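PDB 2XTB: adenosine kinase, putative from Trypanosoma brucei, which probably phosphorylates adenosine and related nucleoside analogues to their monophosphates, using ATP and magnesium, in purine salvage. Local coordinates for residues Y11-P16 / G170-V175; S5-V10 / G83-Y88. All coordinates share one frame; numbering follows the deposited sequence.

Interaction 1: residues Y11-P16 / G170-V175; sequences YVQCNP and GFTLTV. With KRM (4-[5-(4-phenoxyphenyl)-1H-pyrazol-3-yl]morpholine), chain B.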
ATOM      1  N   TYR A  11      -3.120   9.044   7.800  1.00 30.98           N
ATOM      2  CA  TYR A  11      -1.675   9.049   7.719  1.00 29.95           C
ATOM      3  C   TYR A  11      -1.236   7.773   7.007  1.00 29.34           C
ATOM      4  O   TYR A  11      -1.666   6.673   7.364  1.00 29.24           O
ATOM      5  CB  TYR A  11      -1.090   9.103   9.130  1.00 29.90           C
ATOM      6  CG  TYR A  11       0.416   9.164   9.202  1.00 29.58           C
ATOM      7  CD1 TYR A  11       1.073  10.387   9.282  1.00 29.38           C
ATOM      8  CD2 TYR A  11       1.183   7.998   9.215  1.00 29.22           C
ATOM      9  CE1 TYR A  11       2.456  10.454   9.360  1.00 29.49           C
ATOM     10  CE2 TYR A  11       2.567   8.054   9.293  1.00 29.44           C
ATOM     11  CZ  TYR A  11       3.196   9.287   9.366  1.00 29.46           C
ATOM     12  OH  TYR A  11       4.564   9.355   9.444  1.00 29.40           O
ATOM     13  N   VAL A  12      -0.391   7.925   5.994  1.00 28.49           N
ATOM     14  CA  VAL A  12       0.108   6.787   5.232  1.00 27.76           C
ATOM     15  C   VAL A  12       1.627   6.840   5.196  1.00 27.39           C
ATOM     16  O   VAL A  12       2.208   7.860   4.837  1.00 27.41           O
ATOM     17  CB  VAL A  12      -0.457   6.760   3.778  1.00 27.66           C
ATOM     18  CG1 VAL A  12       0.140   5.614   2.985  1.00 27.43           C
ATOM     19  CG2 VAL A  12      -1.969   6.636   3.783  1.00 27.39           C
ATOM     20  N   GLN A  13       2.270   5.745   5.583  1.00 26.90           N
ATOM     21  CA  GLN A  13       3.715   5.649   5.458  1.00 26.58           C
ATOM     22  C   GLN A  13       4.104   4.445   4.615  1.00 26.41           C
ATOM     23  O   GLN A  13       3.578   3.348   4.802  1.00 26.48           O
ATOM     24  CB  GLN A  13       4.383   5.605   6.827  1.00 26.50           C
ATOM     25  CG  GLN A  13       5.906   5.684   6.779  1.00 26.83           C
ATOM     26  CD  GLN A  13       6.512   6.212   8.064  1.00 26.99           C
ATOM     27  OE1 GLN A  13       7.578   5.768   8.489  1.00 27.00           O
ATOM     28  NE2 GLN A  13       5.839   7.169   8.688  1.00 27.31           N
ATOM     29  N   CYS A  14       5.017   4.668   3.674  1.00 26.18           N
ATOM     30  CA  CYS A  14       5.475   3.621   2.770  1.00 26.06           C
ATOM     31  C   CYS A  14       6.728   4.062   2.020  1.00 25.99           C
ATOM     32  O   CYS A  14       7.288   5.130   2.292  1.00 25.87           O
ATOM     33  CB  CYS A  14       4.366   3.248   1.780  1.00 26.02           C
ATOM     34  SG  CYS A  14       4.634   1.697   0.898  1.00 25.88           S
ATOM     35  N   ASN A  15       7.161   3.219   1.085  1.00 25.90           N
ATOM     36  CA  ASN A  15       8.281   3.510   0.203  1.00 25.72           C
ATOM     37  C   ASN A  15       7.797   4.118  -1.119  1.00 25.44           C
ATOM     38  O   ASN A  15       7.220   3.415  -1.953  1.00 25.54           O
ATOM     39  CB  ASN A  15       9.086   2.230  -0.050  1.00 25.81           C
ATOM     40  CG  ASN A  15       9.714   1.664   1.220  1.00 26.25           C
ATOM     41  OD1 ASN A  15       9.642   2.267   2.293  1.00 26.98           O
ATOM     42  ND2 ASN A  15      10.341   0.500   1.098  1.00 26.51           N
ATOM     43  N   PRO A  16       8.016   5.435  -1.310  1.00 25.09           N
ATOM     44  CA  PRO A  16       7.523   6.091  -2.520  1.00 24.80           C
ATOM     45  C   PRO A  16       8.393   5.810  -3.743  1.00 24.46           C
ATOM     46  O   PRO A  16       9.598   6.056  -3.717  1.00 24.37           O
ATOM     47  CB  PRO A  16       7.550   7.581  -2.155  1.00 24.83           C
ATOM     48  CG  PRO A  16       8.545   7.707  -1.065  1.00 24.79           C
ATOM     49  CD  PRO A  16       8.725   6.368  -0.415  1.00 25.03           C
ATOM     50  N   GLY A 170       3.498  -3.339   4.736  1.00 23.30           N
ATOM     51  CA  GLY A 170       4.476  -4.218   5.369  1.00 22.96           C
ATOM     52  C   GLY A 170       5.903  -3.834   5.030  1.00 22.80           C
ATOM     53  O   GLY A 170       6.832  -4.166   5.769  1.00 23.01           O
ATOM     54  N   PHE A 171       6.067  -3.117   3.918  1.00 22.38           N
ATOM     55  CA  PHE A 171       7.374  -2.701   3.418  1.00 21.94           C
ATOM     56  C   PHE A 171       8.099  -1.726   4.342  1.00 21.81           C
ATOM     57  O   PHE A 171       9.322  -1.588   4.265  1.00 21.77           O
ATOM     58  CB  PHE A 171       7.237  -2.091   2.019  1.00 21.75           C
ATOM     59  CG  PHE A 171       6.608  -3.013   1.005  1.00 21.61           C
ATOM     60  CD1 PHE A 171       5.440  -2.646   0.344  1.00 21.18           C
ATOM     61  CD2 PHE A 171       7.181  -4.250   0.709  1.00 21.31           C
ATOM     62  CE1 PHE A 171       4.858  -3.492  -0.598  1.00 20.65           C
ATOM     63  CE2 PHE A 171       6.601  -5.100  -0.231  1.00 20.69           C
ATOM     64  CZ  PHE A 171       5.439  -4.717  -0.884  1.00 20.62           C
ATOM     65  N   THR A 172       7.344  -1.051   5.206  1.00 21.67           N
ATOM     66  CA  THR A 172       7.911  -0.111   6.176  1.00 21.68           C
ATOM     67  C   THR A 172       8.738  -0.828   7.245  1.00 21.77           C
ATOM     68  O   THR A 172       9.608  -0.224   7.882  1.00 21.83           O
ATOM     69  CB  THR A 172       6.816   0.704   6.875  1.00 21.64           C
ATOM     70  OG1 THR A 172       5.868  -0.188   7.477  1.00 21.72           O
ATOM     71  CG2 THR A 172       6.103   1.606   5.886  1.00 21.73           C
ATOM     72  N   LEU A 173       8.451  -2.118   7.423  1.00 21.77           N
ATOM     73  CA  LEU A 173       9.150  -2.977   8.376  1.00 21.65           C
ATOM     74  C   LEU A 173      10.500  -3.450   7.835  1.00 21.69           C
ATOM     75  O   LEU A 173      11.358  -3.898   8.604  1.00 21.80           O
ATOM     76  CB  LEU A 173       8.278  -4.187   8.734  1.00 21.52           C
ATOM     77  CG  LEU A 173       6.842  -3.914   9.185  1.00 21.25           C
ATOM     78  CD1 LEU A 173       5.946  -5.101   8.874  1.00 21.44           C
ATOM     79  CD2 LEU A 173       6.777  -3.557  10.659  1.00 20.37           C
ATOM     80  N   THR A 174      10.678  -3.360   6.518  1.00 21.59           N
ATOM     81  CA  THR A 174      11.950  -3.705   5.878  1.00 21.60           C
ATOM     82  C   THR A 174      12.963  -2.572   6.007  1.00 21.70           C
ATOM     83  O   THR A 174      14.166  -2.792   5.872  1.00 21.72           O
ATOM     84  CB  THR A 174      11.780  -4.044   4.381  1.00 21.55           C
ATOM     85  OG1 THR A 174      11.272  -2.900   3.685  1.00 21.26           O
ATOM     86  CG2 THR A 174      10.830  -5.216   4.192  1.00 21.37           C
ATOM     87  N   VAL A 175      12.463  -1.363   6.261  1.00 21.86           N
ATOM     88  CA  VAL A 175      13.303  -0.175   6.419  1.00 21.92           C
ATOM     89  C   VAL A 175      13.787  -0.064   7.872  1.00 22.07           C
ATOM     90  O   VAL A 175      14.934  -0.398   8.173  1.00 21.99           O
ATOM     91  CB  VAL A 175      12.564   1.126   5.970  1.00 21.79           C
ATOM     92  CG1 VAL A 175      13.484   2.332   6.050  1.00 21.62           C
ATOM     93  CG2 VAL A 175      12.018   0.982   4.561  1.00 21.82           C
TER
HETATM   94  C24 KRM B1344       7.849  -0.500  -2.222  1.00 40.55           C
HETATM   95  C23 KRM B1344       6.365  -0.262  -2.473  1.00 40.10           C
HETATM   96  O22 KRM B1344       6.030  -0.751  -3.772  1.00 39.71           O
HETATM   97  C21 KRM B1344       6.120  -2.174  -3.830  1.00 40.13           C
HETATM   98  C20 KRM B1344       7.570  -2.623  -3.637  1.00 40.81           C
HETATM   99  N19 KRM B1344       8.155  -1.909  -2.493  1.00 41.39           N
HETATM  100  C16 KRM B1344       9.060  -2.539  -1.663  1.00 41.70           C
HETATM  101  C15 KRM B1344       9.740  -3.710  -1.966  1.00 42.03           C
HETATM  102  N17 KRM B1344       9.381  -2.031  -0.476  1.00 41.96           N
HETATM  103  N18 KRM B1344      10.322  -2.930   0.047  1.00 42.31           N
HETATM  104  C14 KRM B1344      10.540  -3.936  -0.842  1.00 42.94           C
HETATM  105  C11 KRM B1344      11.490  -5.067  -0.607  1.00 43.00           C
HETATM  106  C10 KRM B1344      11.751  -6.021  -1.595  1.00 43.25           C
HETATM  107  C9  KRM B1344      12.646  -7.066  -1.342  1.00 43.51           C
HETATM  108  C12 KRM B1344      12.133  -5.167   0.630  1.00 43.30           C
HETATM  109  C13 KRM B1344      13.025  -6.209   0.882  1.00 43.58           C
HETATM  110  C8  KRM B1344      13.285  -7.167  -0.100  1.00 43.72           C
HETATM  111  O7  KRM B1344      14.177  -8.179   0.186  1.00 44.46           O
HETATM  112  C6  KRM B1344      14.183  -9.411  -0.435  1.00 45.57           C
HETATM  113  C1  KRM B1344      15.146  -9.698  -1.408  1.00 45.88           C
HETATM  114  C5  KRM B1344      13.243 -10.386  -0.090  1.00 45.85           C
HETATM  115  C4  KRM B1344      13.261 -11.634  -0.722  1.00 46.08           C
HETATM  116  C3  KRM B1344      14.220 -11.915  -1.698  1.00 45.76           C
HETATM  117  C2  KRM B1344      15.165 -10.945  -2.042  1.00 46.03           C

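Interaction 2: residues S5-V10 / G83-Y88; sequences SAPLRV and GKFVTY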
ATOM      1  N   SER A   5     -20.693  14.071   6.965  1.00 50.09           N
ATOM      2  CA  SER A   5     -19.395  13.733   7.550  1.00 49.13           C
ATOM      3  C   SER A   5     -18.186  14.027   6.660  1.00 48.27           C
ATOM      4  O   SER A   5     -18.116  13.587   5.508  1.00 48.25           O
ATOM      5  CB  SER A   5     -19.379  12.264   7.995  1.00 49.20           C
ATOM      6  OG  SER A   5     -19.783  11.406   6.938  1.00 49.35           O
ATOM      7  N   ALA A   6     -17.248  14.788   7.222  1.00 47.07           N
ATOM      8  CA  ALA A   6     -15.911  14.952   6.660  1.00 45.72           C
ATOM      9  C   ALA A   6     -15.082  13.731   7.057  1.00 44.70           C
ATOM     10  O   ALA A   6     -15.239  13.218   8.169  1.00 44.68           O
ATOM     11  CB  ALA A   6     -15.271  16.224   7.190  1.00 45.81           C
ATOM     12  N   PRO A   7     -14.206  13.251   6.153  1.00 43.57           N
ATOM     13  CA  PRO A   7     -13.433  12.044   6.438  1.00 42.54           C
ATOM     14  C   PRO A   7     -12.343  12.285   7.480  1.00 41.44           C
ATOM     15  O   PRO A   7     -11.882  13.417   7.645  1.00 41.41           O
ATOM     16  CB  PRO A   7     -12.816  11.698   5.083  1.00 42.57           C
ATOM     17  CG  PRO A   7     -12.699  12.997   4.386  1.00 43.01           C
ATOM     18  CD  PRO A   7     -13.889  13.797   4.822  1.00 43.52           C
ATOM     19  N   LEU A   8     -11.948  11.226   8.177  1.00 40.09           N
ATOM     20  CA  LEU A   8     -10.912  11.315   9.197  1.00 38.80           C
ATOM     21  C   LEU A   8      -9.542  11.461   8.547  1.00 38.08           C
ATOM     22  O   LEU A   8      -9.267  10.836   7.522  1.00 38.00           O
ATOM     23  CB  LEU A   8     -10.943  10.082  10.102  1.00 38.74           C
ATOM     24  CG  LEU A   8     -12.206   9.836  10.934  1.00 38.18           C
ATOM     25  CD1 LEU A   8     -12.299   8.373  11.325  1.00 37.87           C
ATOM     26  CD2 LEU A   8     -12.260  10.732  12.163  1.00 37.54           C
ATOM     27  N   ARG A   9      -8.691  12.295   9.142  1.00 37.12           N
ATOM     28  CA  ARG A   9      -7.345  12.528   8.622  1.00 36.13           C
ATOM     29  C   ARG A   9      -6.536  11.237   8.608  1.00 35.15           C
ATOM     30  O   ARG A   9      -6.291  10.627   9.652  1.00 34.93           O
ATOM     31  CB  ARG A   9      -6.614  13.608   9.429  1.00 36.36           C
ATOM     32  CG  ARG A   9      -7.118  15.030   9.201  1.00 37.22           C
ATOM     33  CD  ARG A   9      -5.999  16.053   9.409  1.00 39.16           C
ATOM     34  NE  ARG A   9      -5.030  16.025   8.312  1.00 40.60           N
ATOM     35  CZ  ARG A   9      -5.046  16.854   7.270  1.00 41.44           C
ATOM     36  NH1 ARG A   9      -5.974  17.801   7.179  1.00 41.82           N
ATOM     37  NH2 ARG A   9      -4.127  16.743   6.315  1.00 41.60           N
ATOM     38  N   VAL A  10      -6.138  10.825   7.409  1.00 34.06           N
ATOM     39  CA  VAL A  10      -5.400   9.579   7.224  1.00 32.87           C
ATOM     40  C   VAL A  10      -3.898   9.832   7.068  1.00 32.03           C
ATOM     41  O   VAL A  10      -3.469  10.720   6.332  1.00 31.86           O
ATOM     42  CB  VAL A  10      -5.963   8.744   6.038  1.00 32.83           C
ATOM     43  CG1 VAL A  10      -5.042   7.591   5.688  1.00 32.81           C
ATOM     44  CG2 VAL A  10      -7.346   8.209   6.376  1.00 32.77           C
ATOM     45  N   GLY A  83      -5.993  18.020   0.309  1.00 33.54           N
ATOM     46  CA  GLY A  83      -5.161  18.735   1.276  1.00 32.85           C
ATOM     47  C   GLY A  83      -5.702  18.616   2.692  1.00 32.46           C
ATOM     48  O   GLY A  83      -5.055  19.055   3.650  1.00 32.45           O
ATOM     49  N   LYS A  84      -6.884  18.011   2.820  1.00 31.98           N
ATOM     50  CA  LYS A  84      -7.595  17.899   4.096  1.00 31.40           C
ATOM     51  C   LYS A  84      -7.873  16.450   4.499  1.00 30.83           C
ATOM     52  O   LYS A  84      -8.680  16.201   5.397  1.00 30.91           O
ATOM     53  CB  LYS A  84      -8.926  18.660   4.033  1.00 31.51           C
ATOM     54  CG  LYS A  84      -8.798  20.166   3.899  1.00 32.03           C
ATOM     55  CD  LYS A  84     -10.153  20.803   3.636  1.00 33.03           C
ATOM     56  CE  LYS A  84     -10.006  22.269   3.248  1.00 33.46           C
ATOM     57  NZ  LYS A  84     -11.289  22.844   2.759  1.00 33.56           N
ATOM     58  N   PHE A  85      -7.208  15.499   3.846  1.00 30.12           N
ATOM     59  CA  PHE A  85      -7.516  14.086   4.057  1.00 29.43           C
ATOM     60  C   PHE A  85      -6.286  13.205   4.321  1.00 29.01           C
ATOM     61  O   PHE A  85      -6.020  12.838   5.467  1.00 28.95           O
ATOM     62  CB  PHE A  85      -8.375  13.553   2.897  1.00 29.34           C
ATOM     63  CG  PHE A  85      -8.758  12.102   3.027  1.00 29.32           C
ATOM     64  CD1 PHE A  85      -9.252  11.595   4.228  1.00 29.27           C
ATOM     65  CD2 PHE A  85      -8.649  11.246   1.938  1.00 29.12           C
ATOM     66  CE1 PHE A  85      -9.604  10.252   4.344  1.00 29.22           C
ATOM     67  CE2 PHE A  85      -9.004   9.900   2.047  1.00 29.16           C
ATOM     68  CZ  PHE A  85      -9.481   9.404   3.251  1.00 29.05           C
ATOM     69  N   VAL A  86      -5.546  12.869   3.267  1.00 28.49           N
ATOM     70  CA  VAL A  86      -4.399  11.971   3.377  1.00 27.80           C
ATOM     71  C   VAL A  86      -3.099  12.750   3.506  1.00 27.39           C
ATOM     72  O   VAL A  86      -2.867  13.716   2.777  1.00 27.46           O
ATOM     73  CB  VAL A  86      -4.303  10.997   2.166  1.00 27.84           C
ATOM     74  CG1 VAL A  86      -2.932  10.335   2.095  1.00 27.74           C
ATOM     75  CG2 VAL A  86      -5.381   9.937   2.243  1.00 27.78           C
ATOM     76  N   THR A  87      -2.270  12.325   4.455  1.00 26.77           N
ATOM     77  CA  THR A  87      -0.890  12.766   4.540  1.00 26.28           C
ATOM     78  C   THR A  87      -0.024  11.543   4.274  1.00 26.00           C
ATOM     79  O   THR A  87      -0.251  10.480   4.857  1.00 25.96           O
ATOM     80  CB  THR A  87      -0.559  13.367   5.919  1.00 26.31           C
ATOM     81  OG1 THR A  87      -1.494  14.408   6.221  1.00 26.49           O
ATOM     82  CG2 THR A  87       0.850  13.949   5.933  1.00 26.24           C
ATOM     83  N   TYR A  88       0.945  11.691   3.373  1.00 25.56           N
ATOM     84  CA  TYR A  88       1.852  10.603   3.038  1.00 24.98           C
ATOM     85  C   TYR A  88       3.279  10.911   3.468  1.00 24.72           C
ATOM     86  O   TYR A  88       3.831  11.957   3.120  1.00 24.84           O
ATOM     87  CB  TYR A  88       1.813  10.285   1.543  1.00 24.90           C
ATOM     88  CG  TYR A  88       2.752   9.166   1.144  1.00 24.89           C
ATOM     89  CD1 TYR A  88       2.315   7.843   1.125  1.00 24.74           C
ATOM     90  CD2 TYR A  88       4.081   9.429   0.800  1.00 24.24           C
ATOM     91  CE1 TYR A  88       3.175   6.810   0.771  1.00 24.71           C
ATOM     92  CE2 TYR A  88       4.944   8.404   0.444  1.00 24.34           C
ATOM     93  CZ  TYR A  88       4.484   7.099   0.427  1.00 24.50           C
ATOM     94  OH  TYR A  88       5.333   6.080   0.075  1.00 24.70           O
TER

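Interaction 1: residues Y11-P16 / G170-V175
Asn15 and Phe171 meet beside the bound pyrazole-morpholine ligand KRM in the adenosine site of this ribokinase-like (PfkB family) fold. Segment 11-16 holds most of strand 10-13 and the loop that follows. Segment 170-175 follows the neighbouring parallel strand 165-169. Both loops thus emerge at the C-terminal ends of neighbouring parallel strands, and each supplies a residue that binds adenosine. The closer part of the contact lies at the strand ends. Thr172 CG2 sits 3.3 Å from Gln13 O and also packs on CA of Cys14. With chi1 at 55°, Thr172 OG1 lies between the backbone N and the carbonyl carbon and bonds Ser169 O. No hydrogen bond links the two segments directly. Also on the buried side, Cys14 SG stands at the edge of the Phe171 ring, 4.5 Å from CD1. One face of that ring carries KRM, with C16 3.5 Å above the plane and displaced toward the rim. The looser part lies toward Thr174 and Val175, which are partly exposed. Here Val175 CG2 touches Asn15 OD1 at 3.5 Å, and the two side chains run past each other in opposite directions. Ser66 N, outside the two segments, also hydrogen-bonds the ligand. Asn15 ND2 makes a weak, bent hydrogen bond to KRM N17, 3.1 Å long with an N-H...N angle of 129°.

Interaction 2: residues S5-V10 / G83-Y88
Val10 takes both backbone hydrogen bonds of this contact. Its N donates to Phe85 O at 2.8 Å, with the donor tilted 31° from the carbonyl plane. Its O accepts from Thr87 N at 2.7 Å, in a nearly straight bond (170° at the hydrogen). The two bonds bracket Val86, which pairs with Val10 in a parallel bridge. CA-H...O contacts run beside them, from Arg9 CA to Phe85 O and from Val86 CA to Val10 O.

This bridge is where strands 10-13 and 86-93 start side by side in the central parallel sheet of the ribokinase-like fold. Segment 5-10 enters the sheet as a loop, and Leu8 and Arg9 also bond through their backbones to Ala312 and to Arg164 and Ile165.

Apolar contacts gather on the face of Val10 and Val86. The two valines lie side by side and point the same way, with Val10 CB 4.0 Å from Val86 CG2. The Phe85 ring is carried anti to its backbone nitrogen (chi1 -179°) and reaches back to segment 5-10. Its CE1 lies 3.6 Å from Pro7 CB and 3.7 Å from Val10 CG2. Ala74 and Gln75 of helix 66-77 and Ala312 of helix 299-312 also touch Phe85.

A separate carbonyl-to-ring contact brings Leu8 O to the edge of the Phe85 ring, near its plane.

Polar contacts of the Arg9 side chain are looser. The chain bends at chi3 and lays one guanidinium face over the backbone of Lys84 and Phe85. Thr87 OG1 and Gly83 O stand at the guanidinium edge, in its plane. Neither is hydrogen-bonded to it; the nearer approach is Arg9 NH2 to Thr87 OG1, at 3.5 Å.

From the N terminus, the chain runs through segment 5-10 straight into segment 11-16. It then forms three strands of the five-stranded sheet and helix 66-77 before segment 83-88 returns to close the loop of interaction 2. Interaction 1 closes a longer loop, which also holds the other two strands of that sheet, when segment 170-175 arrives after strand 165-169. The two loops cross, because their segments alternate along the chain. Strand 10-13 joins them, with strand 86-93 on one side and strand 165-169 on the other. Interaction 2 lies where the strand enters the sheet; interaction 1 lies where it leaves. Val12 N to Thr87 O and Tyr88 OH to Cys14 O are probable hydrogen bonds between them.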